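Local coordinates for avirulence protein AVRPPH3 (Pseudomonas syringae pv. phaseolicola, PDB 1UKF) that acts as a papain-like cysteine protease of family C58, cleaving itself and, once inside plant cells, interacting with the host protein PBS1 and eliciting the hypersensitive response, at residues 122-127 / 169-174; 96-99 / 104-107; 142-145 / 151-154. All blocks are in the same frame, centred on the assembly; numbering follows the deposited sequence.

Interaction 1. Residues 122-127 / 169-174; sequences LSLRFA and DHYNSL
Phe-126 and Tyr-171 mark the nearest approach of the two backbones, with CA atoms 8.6 Å apart, so side chains must bridge the gap between the end of strand 119-126 and the last turn of helix 160-173. In this papain-like fold the helix packs here against the antiparallel sheet. No hydrogen bond crosses the contact; it is apolar and buried. Tyr-171 reaches toward the strand and offers one ring face to Phe-126. Phe-126 CZ lies over that face, 3.4 Å from Tyr-171 CD2. His-170 CD2 lies over the other face. The phenylalanine and tyrosine rings are inclined at 37°, with centroids 5.1 Å apart, which is neither a stack nor an edge-to-face pair. In Phe-126, CG is anti to the carbonyl carbon and beside the backbone N (chi1 -63°), and the ring swings in although its CB does not point at the helix. Phe-126 also meets Tyr-176 edge-to-face. The far end of Tyr-171 reaches the active site: its OH is hydrogen-bonded to the catalytic Asp-147 and to Asn-149. The tyrosine is therefore a second-shell residue that probably helps to position the aspartate. Leu-124 crosses the tyrosine at about a right angle, its CD1 3.9 Å from Tyr-171 CE1.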
loop_
_atom_site.group_PDB
_atom_site.type_symbol
_atom_site.label_atom_id
_atom_site.label_comp_id
_atom_site.label_asym_id
_atom_site.label_seq_id
_atom_site.Cartn_x
_atom_site.Cartn_y
_atom_site.Cartn_z
ATOM N N LEU A 122 -2.776 1.814 -0.602
ATOM C CA LEU A 122 -2.527 2.520 -1.852
ATOM C C LEU A 122 -2.404 1.520 -2.983
ATOM O O LEU A 122 -1.886 0.422 -2.797
ATOM C CB LEU A 122 -1.230 3.330 -1.773
ATOM C CG LEU A 122 -1.058 4.354 -0.649
ATOM C CD1 LEU A 122 0.345 4.931 -0.703
ATOM C CD2 LEU A 122 -2.094 5.457 -0.779
ATOM N N SER A 123 -2.886 1.890 -4.158
ATOM C CA SER A 123 -2.773 1.004 -5.301
ATOM C C SER A 123 -1.962 1.692 -6.389
ATOM O O SER A 123 -2.205 2.852 -6.719
ATOM C CB SER A 123 -4.162 0.610 -5.824
ATOM O OG SER A 123 -4.961 1.746 -6.095
ATOM N N LEU A 124 -0.964 0.983 -6.908
ATOM C CA LEU A 124 -0.120 1.503 -7.975
ATOM C C LEU A 124 -0.654 0.916 -9.268
ATOM O O LEU A 124 -0.751 -0.303 -9.406
ATOM C CB LEU A 124 1.337 1.078 -7.779
ATOM C CG LEU A 124 1.999 1.446 -6.451
ATOM C CD1 LEU A 124 3.450 0.989 -6.460
ATOM C CD2 LEU A 124 1.920 2.946 -6.233
ATOM N N ARG A 125 -1.022 1.784 -10.205
ATOM C CA ARG A 125 -1.550 1.340 -11.487
ATOM C C ARG A 125 -0.460 1.388 -12.546
ATOM O O ARG A 125 -0.201 2.434 -13.140
ATOM C CB ARG A 125 -2.717 2.218 -11.901
ATOM N N PHE A 126 0.182 0.249 -12.766
ATOM C CA PHE A 126 1.246 0.149 -13.754
ATOM C C PHE A 126 0.655 0.304 -15.151
ATOM O O PHE A 126 -0.306 -0.380 -15.506
ATOM C CB PHE A 126 1.950 -1.201 -13.613
ATOM C CG PHE A 126 2.644 -1.388 -12.289
ATOM C CD1 PHE A 126 2.760 -2.652 -11.722
ATOM C CD2 PHE A 126 3.190 -0.299 -11.613
ATOM C CE1 PHE A 126 3.408 -2.832 -10.501
ATOM C CE2 PHE A 126 3.840 -0.467 -10.393
ATOM C CZ PHE A 126 3.948 -1.738 -9.835
ATOM N N ALA A 127 1.231 1.218 -15.929
ATOM C CA ALA A 127 0.782 1.498 -17.289
ATOM C C ALA A 127 0.297 0.248 -18.013
ATOM O O ALA A 127 -0.608 0.316 -18.846
ATOM C CB ALA A 127 1.909 2.154 -18.081
ATOM N N ASP A 169 10.198 5.734 -8.696
ATOM C CA ASP A 169 11.349 5.581 -9.580
ATOM C C ASP A 169 11.804 4.131 -9.633
ATOM O O ASP A 169 12.263 3.653 -10.672
ATOM C CB ASP A 169 12.512 6.466 -9.125
ATOM C CG ASP A 169 12.208 7.944 -9.255
ATOM O OD1 ASP A 169 11.402 8.316 -10.132
ATOM O OD2 ASP A 169 12.792 8.733 -8.486
ATOM N N HIS A 170 11.680 3.434 -8.508
ATOM C CA HIS A 170 12.068 2.031 -8.434
ATOM C C HIS A 170 11.288 1.222 -9.465
ATOM O O HIS A 170 11.867 0.467 -10.249
ATOM C CB HIS A 170 11.783 1.474 -7.038
ATOM C CG HIS A 170 11.872 -0.019 -6.954
ATOM N ND1 HIS A 170 13.073 -0.693 -6.928
ATOM C CD2 HIS A 170 10.907 -0.968 -6.930
ATOM C CE1 HIS A 170 12.844 -1.994 -6.891
ATOM N NE2 HIS A 170 11.538 -2.187 -6.892
ATOM N N TYR A 171 9.970 1.377 -9.464
ATOM C CA TYR A 171 9.148 0.637 -10.403
ATOM C C TYR A 171 9.350 1.088 -11.841
ATOM O O TYR A 171 9.407 0.259 -12.747
ATOM C CB TYR A 171 7.675 0.717 -10.001
ATOM C CG TYR A 171 7.367 -0.193 -8.834
ATOM C CD1 TYR A 171 7.223 0.306 -7.540
ATOM C CD2 TYR A 171 7.294 -1.574 -9.016
ATOM C CE1 TYR A 171 7.018 -0.554 -6.455
ATOM C CE2 TYR A 171 7.092 -2.435 -7.945
ATOM C CZ TYR A 171 6.957 -1.922 -6.669
ATOM O OH TYR A 171 6.779 -2.789 -5.613
ATOM N N ASN A 172 9.475 2.393 -12.059
ATOM C CA ASN A 172 9.688 2.882 -13.414
ATOM C C ASN A 172 11.004 2.347 -13.975
ATOM O O ASN A 172 11.096 2.034 -15.165
ATOM C CB ASN A 172 9.694 4.412 -13.444
ATOM C CG ASN A 172 8.349 5.003 -13.074
ATOM O OD1 ASN A 172 7.301 4.443 -13.402
ATOM N ND2 ASN A 172 8.368 6.150 -12.403
ATOM N N SER A 173 12.014 2.224 -13.118
ATOM C CA SER A 173 13.318 1.724 -13.547
ATOM C C SER A 173 13.236 0.257 -13.967
ATOM O O SER A 173 14.111 -0.243 -14.679
ATOM C CB SER A 173 14.352 1.880 -12.427
ATOM O OG SER A 173 14.155 0.932 -11.393
ATOM N N LEU A 174 12.189 -0.427 -13.520
ATOM C CA LEU A 174 11.985 -1.835 -13.849
ATOM C C LEU A 174 10.968 -1.979 -14.974
ATOM O O LEU A 174 10.498 -3.077 -15.266
ATOM C CB LEU A 174 11.503 -2.600 -12.614
ATOM C CG LEU A 174 12.497 -2.704 -11.457
ATOM C CD1 LEU A 174 11.815 -3.342 -10.258
ATOM C CD2 LEU A 174 13.706 -3.523 -11.889
#

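Interaction 2. Residues 96-99 / 104-107; sequences VHAS and QLGQ
Ala-98 and Leu-105 bring the two backbones closest, with CA atoms 5.8 Å apart, where the end of strand 88-97 and the loop after it pass the first turns of helix 102-113. The chain reverses between them within a few residues. Leu-105 carries the apolar part of the contact. Its CG lies anti to the backbone nitrogen (chi1 175°), and its two methyl groups part, one to the strand end and one to the loop after it. Leu-105 CD1 lies 3.3 Å from Val-96 CG1, tighter than usual van der Waals contact. The two side chains meet at a slant. In Val-96, CG1 is anti to the backbone N (chi1 -177°), which sets this methyl against Leu-105. Leu-105 CD1 also passes 3.9 Å from His-97 O. Leu-105 CD2 meets Ala-98 CB more loosely, at 4.3 Å. This is a tight strand-to-helix connection at the border of the papain-like sheet: strand 88-97 is its outermost strand on this side, and Val-96 and Ala-98 bond through their backbones to Val-181 and Ala-179 of strand 178-187. Leu-105 also touches Ile-168 of helix 160-173. Further out, toward solvent, the extended Gln-104 side chain brings NE2 within 2.9 Å of Ser-99 O, but the angle is too poor for a hydrogen bond. Ser-99 OG stands further off, 4.0 Å from Gln-104 NE2.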
loop_
_atom_site.group_PDB
_atom_site.type_symbol
_atom_site.label_atom_id
_atom_site.label_comp_id
_atom_site.label_asym_id
_atom_site.label_seq_id
_atom_site.Cartn_x
_atom_site.Cartn_y
_atom_site.Cartn_z
ATOM N N VAL A 96 -4.151 10.045 -8.057
ATOM C CA VAL A 96 -3.114 11.010 -8.388
ATOM C C VAL A 96 -2.403 10.491 -9.630
ATOM O O VAL A 96 -1.818 9.406 -9.611
ATOM C CB VAL A 96 -2.091 11.166 -7.238
ATOM C CG1 VAL A 96 -1.073 12.243 -7.589
ATOM C CG2 VAL A 96 -2.809 11.525 -5.945
ATOM N N HIS A 97 -2.471 11.258 -10.714
ATOM C CA HIS A 97 -1.841 10.857 -11.967
ATOM C C HIS A 97 -0.366 11.223 -12.017
ATOM O O HIS A 97 0.070 12.184 -11.387
ATOM C CB HIS A 97 -2.576 11.484 -13.157
ATOM C CG HIS A 97 -4.016 11.087 -13.251
ATOM N ND1 HIS A 97 -5.008 11.692 -12.508
ATOM C CD2 HIS A 97 -4.627 10.118 -13.972
ATOM C CE1 HIS A 97 -6.166 11.114 -12.769
ATOM N NE2 HIS A 97 -5.964 10.156 -13.654
ATOM N N ALA A 98 0.397 10.448 -12.782
ATOM C CA ALA A 98 1.834 10.660 -12.915
ATOM C C ALA A 98 2.206 11.855 -13.786
ATOM O O ALA A 98 3.369 12.011 -14.160
ATOM C CB ALA A 98 2.490 9.399 -13.461
ATOM N N SER A 99 1.226 12.693 -14.106
ATOM C CA SER A 99 1.468 13.877 -14.931
ATOM C C SER A 99 2.595 14.718 -14.342
ATOM O O SER A 99 2.405 15.419 -13.347
ATOM C CB SER A 99 0.195 14.721 -15.027
ATOM O OG SER A 99 -0.213 15.177 -13.748
ATOM N N GLN A 104 6.912 15.412 -8.251
ATOM C CA GLN A 104 5.585 16.004 -8.130
ATOM C C GLN A 104 4.592 14.968 -7.619
ATOM O O GLN A 104 3.808 15.243 -6.709
ATOM C CB GLN A 104 5.109 16.543 -9.482
ATOM C CG GLN A 104 3.753 17.232 -9.422
ATOM C CD GLN A 104 3.265 17.696 -10.781
ATOM O OE1 GLN A 104 3.942 18.457 -11.472
ATOM N NE2 GLN A 104 2.079 17.240 -11.171
ATOM N N LEU A 105 4.624 13.778 -8.209
ATOM C CA LEU A 105 3.731 12.702 -7.800
ATOM C C LEU A 105 3.987 12.364 -6.336
ATOM O O LEU A 105 3.054 12.270 -5.537
ATOM C CB LEU A 105 3.956 11.463 -8.673
ATOM C CG LEU A 105 3.188 10.191 -8.299
ATOM C CD1 LEU A 105 1.700 10.481 -8.240
ATOM C CD2 LEU A 105 3.483 9.103 -9.320
ATOM N N GLY A 106 5.260 12.190 -5.994
ATOM C CA GLY A 106 5.624 11.875 -4.625
ATOM C C GLY A 106 5.175 12.950 -3.655
ATOM O O GLY A 106 4.733 12.649 -2.549
ATOM N N GLN A 107 5.285 14.209 -4.069
ATOM C CA GLN A 107 4.885 15.327 -3.224
ATOM C C GLN A 107 3.380 15.344 -2.977
ATOM O O GLN A 107 2.932 15.509 -1.840
ATOM C CB GLN A 107 5.312 16.652 -3.863
ATOM C CG GLN A 107 4.865 17.882 -3.087
ATOM C CD GLN A 107 5.383 17.888 -1.662
ATOM O OE1 GLN A 107 6.593 17.888 -1.430
ATOM N NE2 GLN A 107 4.468 17.891 -0.700
#

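Interaction 3. Residues 142-145 / 151-154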
loop_
_atom_site.group_PDB
_atom_site.type_symbol
_atom_site.label_atom_id
_atom_site.label_comp_id
_atom_site.label_asym_id
_atom_site.label_seq_id
_atom_site.Cartn_x
_atom_site.Cartn_y
_atom_site.Cartn_z
ATOM N N GLN A 142 6.587 10.023 12.636
ATOM C CA GLN A 142 7.055 8.827 11.937
ATOM C C GLN A 142 6.134 8.310 10.827
ATOM O O GLN A 142 5.006 7.890 11.086
ATOM C CB GLN A 142 7.293 7.715 12.964
ATOM C CG GLN A 142 7.690 6.366 12.382
ATOM C CD GLN A 142 7.839 5.304 13.455
ATOM O OE1 GLN A 142 6.972 5.151 14.317
ATOM N NE2 GLN A 142 8.938 4.560 13.406
ATOM N N PHE A 143 6.629 8.336 9.592
ATOM C CA PHE A 143 5.868 7.844 8.447
ATOM C C PHE A 143 6.378 6.449 8.086
ATOM O O PHE A 143 7.564 6.271 7.804
ATOM C CB PHE A 143 6.027 8.777 7.246
ATOM C CG PHE A 143 5.319 8.293 6.010
ATOM C CD1 PHE A 143 3.930 8.212 5.976
ATOM C CD2 PHE A 143 6.042 7.892 4.890
ATOM C CE1 PHE A 143 3.270 7.734 4.843
ATOM C CE2 PHE A 143 5.390 7.414 3.753
ATOM C CZ PHE A 143 4.001 7.335 3.730
ATOM N N LYS A 144 5.480 5.468 8.108
ATOM C CA LYS A 144 5.825 4.082 7.789
ATOM C C LYS A 144 5.166 3.668 6.481
ATOM O O LYS A 144 3.994 3.961 6.257
ATOM C CB LYS A 144 5.329 3.134 8.885
ATOM C CG LYS A 144 5.861 3.374 10.286
ATOM C CD LYS A 144 5.230 2.369 11.246
ATOM C CE LYS A 144 5.752 2.519 12.665
ATOM N NZ LYS A 144 5.088 1.551 13.581
ATOM N N LEU A 145 5.913 2.975 5.627
ATOM C CA LEU A 145 5.371 2.507 4.360
ATOM C C LEU A 145 5.798 1.066 4.131
ATOM O O LEU A 145 6.966 0.714 4.309
ATOM C CB LEU A 145 5.843 3.397 3.206
ATOM C CG LEU A 145 5.279 3.038 1.825
ATOM C CD1 LEU A 145 5.176 4.291 0.975
ATOM C CD2 LEU A 145 6.154 1.986 1.154
ATOM N N GLY A 151 9.432 -4.607 1.394
ATOM C CA GLY A 151 9.573 -4.596 2.838
ATOM C C GLY A 151 9.051 -3.296 3.416
ATOM O O GLY A 151 8.219 -2.623 2.795
ATOM N N GLU A 152 9.540 -2.932 4.599
ATOM C CA GLU A 152 9.091 -1.714 5.256
ATOM C C GLU A 152 10.120 -0.595 5.186
ATOM O O GLU A 152 11.329 -0.824 5.315
ATOM C CB GLU A 152 8.733 -1.992 6.723
ATOM C CG GLU A 152 8.012 -0.817 7.396
ATOM C CD GLU A 152 7.530 -1.119 8.806
ATOM O OE1 GLU A 152 6.961 -2.209 9.030
ATOM O OE2 GLU A 152 7.709 -0.247 9.686
ATOM N N PHE A 153 9.616 0.615 4.970
ATOM C CA PHE A 153 10.433 1.816 4.882
ATOM C C PHE A 153 9.881 2.821 5.877
ATOM O O PHE A 153 8.701 2.773 6.233
ATOM C CB PHE A 153 10.363 2.416 3.475
ATOM C CG PHE A 153 10.803 1.476 2.392
ATOM C CD1 PHE A 153 9.938 0.502 1.901
ATOM C CD2 PHE A 153 12.095 1.543 1.887
ATOM C CE1 PHE A 153 10.357 -0.397 0.920
ATOM C CE2 PHE A 153 12.527 0.653 0.910
ATOM C CZ PHE A 153 11.655 -0.321 0.424
ATOM N N GLN A 154 10.734 3.731 6.324
ATOM C CA GLN A 154 10.319 4.754 7.267
ATOM C C GLN A 154 11.040 6.058 6.990
ATOM O O GLN A 154 12.188 6.067 6.536
ATOM C CB GLN A 154 10.597 4.306 8.704
ATOM C CG GLN A 154 9.613 3.268 9.226
ATOM C CD GLN A 154 9.920 2.836 10.644
ATOM O OE1 GLN A 154 10.508 3.594 11.418
ATOM N NE2 GLN A 154 9.504 1.624 11.002
#
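Leu-145 and Phe-153 form a hydrogen-bonded antiparallel pair in the beta hairpin of strands 142-147 and 151-156. Leu-145 N gives a bond of 2.9 Å to Phe-153 O. Phe-153 N returns one of 2.7 Å to Leu-145 O. The Leu-145 oxygen also sits at the edge of the Phe-153 ring, close to its plane, and takes a CA-H...O contact from Glu-152. Lys-144 and Gln-154 are the next, non-hydrogen-bonded pair; their side chains run side by side on the opposite face of the sheet from Leu-145 and Phe-153. There Gln-154 uses both ends of its amide. Gln-154 OE1 accepts a bond of 2.7 Å from Gln-142 NE2, bent to 134° at the hydrogen. The donor comes from well above the plane of the Gln-154 carbonyl, not on a lone pair. The two amide planes are nearly perpendicular (89°). Gln-154 NE2 gives to Glu-152 OE2, 2.9 Å away, on the anti side of the carboxylate. Lys-144 NZ is 5.0 Å from Glu-152 OE2; it pairs instead with Glu-139 and bonds to Ser-29 O, while Glu-152 has a salt bridge from OE2 to Arg-37 and a bond to OE1 from Trp-25 NE1. On the other face, Leu-145 CD2 touches Phe-153 CD1, and Leu-145 lies close to the catalytic Asp-147. Helix 160-173 packs on this side through Leu-163 and Leu-167, helix 34-41 lies against Glu-152 and Gln-154, and strand 6-9 continues the sheet beyond strand 151-156.

From the N terminus, interaction 2 comes first. It closes a short loop between strand 88-97 and helix 102-113, and is complete before the other two begin. Strand 119-126 follows and opens interaction 1, whose long loop ends only at helix 160-173. Within that loop, interaction 3 closes the hairpin of strands 142-147 and 151-156. No contacts cross. Interactions 1 and 2 lie about 12 Å apart between centres, interactions 1 and 3 about 17 Å. All three reach the same antiparallel sheet: interaction 2 at one border strand, interaction 1 nearer the middle, interaction 3 toward the other border. Helix 160-173 touches residues of all three.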